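PDB 3E2V: 3'-5'-exonuclease from Saccharomyces cerevisiae, which probably cuts double-stranded DNA as a magnesium-dependent nuclease of the TatD family, with both endonuclease and 3'-to-5' exonuclease activity. Local coordinates for residues A[260-263]-A[264-268]. Residues are numbered along the deposited sequence; the frame is centred on the assembly and turned at random.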
loop_
_atom_site.group_PDB
_atom_site.type_symbol
_atom_site.label_atom_id
_atom_site.label_comp_id
_atom_site.label_asym_id
_atom_site.label_seq_id
_atom_site.Cartn_x
_atom_site.Cartn_y
_atom_site.Cartn_z
ATOM N N ILE A 260 9.781 19.227 2.505
ATOM C CA ILE A 260 10.529 19.024 3.747
ATOM C C ILE A 260 10.325 17.594 4.266
ATOM O O ILE A 260 11.283 16.928 4.665
ATOM C CB ILE A 260 10.122 20.067 4.828
ATOM C CG1 ILE A 260 10.527 21.482 4.378
ATOM C CG2 ILE A 260 10.782 19.750 6.171
ATOM C CD1 ILE A 260 9.867 22.620 5.178
ATOM N N ASP A 261 9.083 17.121 4.221
ATOM C CA ASP A 261 8.791 15.745 4.639
ATOM C C ASP A 261 9.546 14.752 3.771
ATOM O O ASP A 261 10.112 13.770 4.286
ATOM C CB ASP A 261 7.306 15.408 4.474
ATOM C CG ASP A 261 6.404 16.194 5.378
ATOM O OD1 ASP A 261 6.857 16.652 6.455
ATOM O OD2 ASP A 261 5.210 16.323 4.989
ATOM N N LEU A 262 9.549 14.989 2.458
ATOM C CA LEU A 262 10.249 14.085 1.543
ATOM C C LEU A 262 11.725 13.964 1.910
ATOM O O LEU A 262 12.270 12.873 1.938
ATOM C CB LEU A 262 10.106 14.525 0.084
ATOM C CG LEU A 262 10.937 13.706 -0.907
ATOM C CD1 LEU A 262 10.467 12.238 -0.947
ATOM C CD2 LEU A 262 10.917 14.332 -2.310
ATOM N N GLN A 263 12.386 15.095 2.166
ATOM C CA GLN A 263 13.796 15.058 2.509
ATOM C C GLN A 263 14.028 14.298 3.831
ATOM O O GLN A 263 14.993 13.541 3.948
ATOM C CB GLN A 263 14.376 16.469 2.532
ATOM C CG GLN A 263 14.400 17.127 1.150
ATOM C CD GLN A 263 15.145 16.282 0.117
ATOM O OE1 GLN A 263 16.258 15.814 0.369
ATOM N NE2 GLN A 263 14.534 16.084 -1.045
ATOM N N LYS A 264 13.137 14.465 4.802
ATOM C CA LYS A 264 13.263 13.699 6.042
ATOM C C LYS A 264 13.184 12.198 5.762
ATOM O O LYS A 264 13.943 11.410 6.349
ATOM C CB LYS A 264 12.184 14.105 7.049
ATOM C CG LYS A 264 12.380 15.520 7.637
ATOM C CD LYS A 264 11.157 15.972 8.415
ATOM C CE LYS A 264 11.428 17.322 9.060
ATOM N NZ LYS A 264 10.232 17.892 9.740
ATOM N N LEU A 265 12.271 11.794 4.877
ATOM C CA LEU A 265 12.130 10.376 4.565
ATOM C C LEU A 265 13.347 9.848 3.805
ATOM O O LEU A 265 13.877 8.779 4.134
ATOM C CB LEU A 265 10.838 10.129 3.772
ATOM C CG LEU A 265 9.524 10.409 4.525
ATOM C CD1 LEU A 265 8.372 10.288 3.552
ATOM C CD2 LEU A 265 9.337 9.430 5.668
ATOM N N LEU A 266 13.811 10.592 2.801
ATOM C CA LEU A 266 14.944 10.130 1.991
ATOM C C LEU A 266 16.214 10.007 2.805
ATOM O O LEU A 266 17.034 9.118 2.544
ATOM C CB LEU A 266 15.181 11.039 0.776
ATOM C CG LEU A 266 14.057 11.066 -0.259
ATOM C CD1 LEU A 266 14.320 12.169 -1.280
ATOM C CD2 LEU A 266 13.882 9.721 -0.976
ATOM N N ASN A 267 16.363 10.881 3.795
ATOM C CA ASN A 267 17.561 10.911 4.631
ATOM C C ASN A 267 17.530 9.873 5.753
ATOM O O ASN A 267 18.570 9.550 6.338
ATOM C CB ASN A 267 17.782 12.334 5.162
ATOM C CG ASN A 267 18.275 13.290 4.081
ATOM O OD1 ASN A 267 19.051 12.911 3.199
ATOM N ND2 ASN A 267 17.813 14.531 4.136
ATOM N N LEU A 268 16.346 9.352 6.056
ATOM C CA LEU A 268 16.203 8.323 7.084
ATOM C C LEU A 268 17.036 7.075 6.746
ATOM O O LEU A 268 17.689 6.508 7.628
ATOM C CB LEU A 268 14.714 7.978 7.264
ATOM C CG LEU A 268 14.288 6.779 8.108
ATOM C CD1 LEU A 268 14.666 7.004 9.576
ATOM C CD2 LEU A 268 12.787 6.610 7.979
#
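Leu262 overlaps Leu266 one turn further along helix 259-268, the helix of a beta-alpha-beta unit in the TIM-barrel-like fold of this TatD-type hydrolase, between strands 250-252 and 272-276. CG of Leu262 comes 3.7 Å from CD1 of Leu266, and CD1 of Leu262 lies 3.8 Å from CG of Leu266, so the two branched ends meet crossing at an angle. Leu262 reaches forward because its CG stands opposite the backbone N and beside the carbonyl carbon (chi1 174°), whereas Leu266 has its CG beside its own N. Phe255 and Ile293 also touch Leu262, which is buried; an alanine here would probably leave a gap beside CD1 of Leu266 and take apolar contact from Phe255 and Ile293. On another side of the helix, Lys264 runs extended alongside Ile260, its CE 3.8 Å from Ile260 CG2, and carries NZ to a salt bridge with Asp208. OD2 of Asp261 accepts a hydrogen bond from the backbone N of Ser258, while Leu265 packs against Phe210 and Val211 of helix 207-219, joining the two helices. Four i-to-i+4 backbone hydrogen bonds run from 264-267 back to 260-263; the one from Leu266 N to Leu262 O, at 2.9 Å, has an N-H...O angle of 165°. At Asn267 the corresponding bond to Gln263 O bends to 148°. The Asn267 amide folds back over the same carbonyl: its ND2 is 3.0 Å from Gln263 O but well off the plane of that carbonyl, a close approach that is not a hydrogen bond.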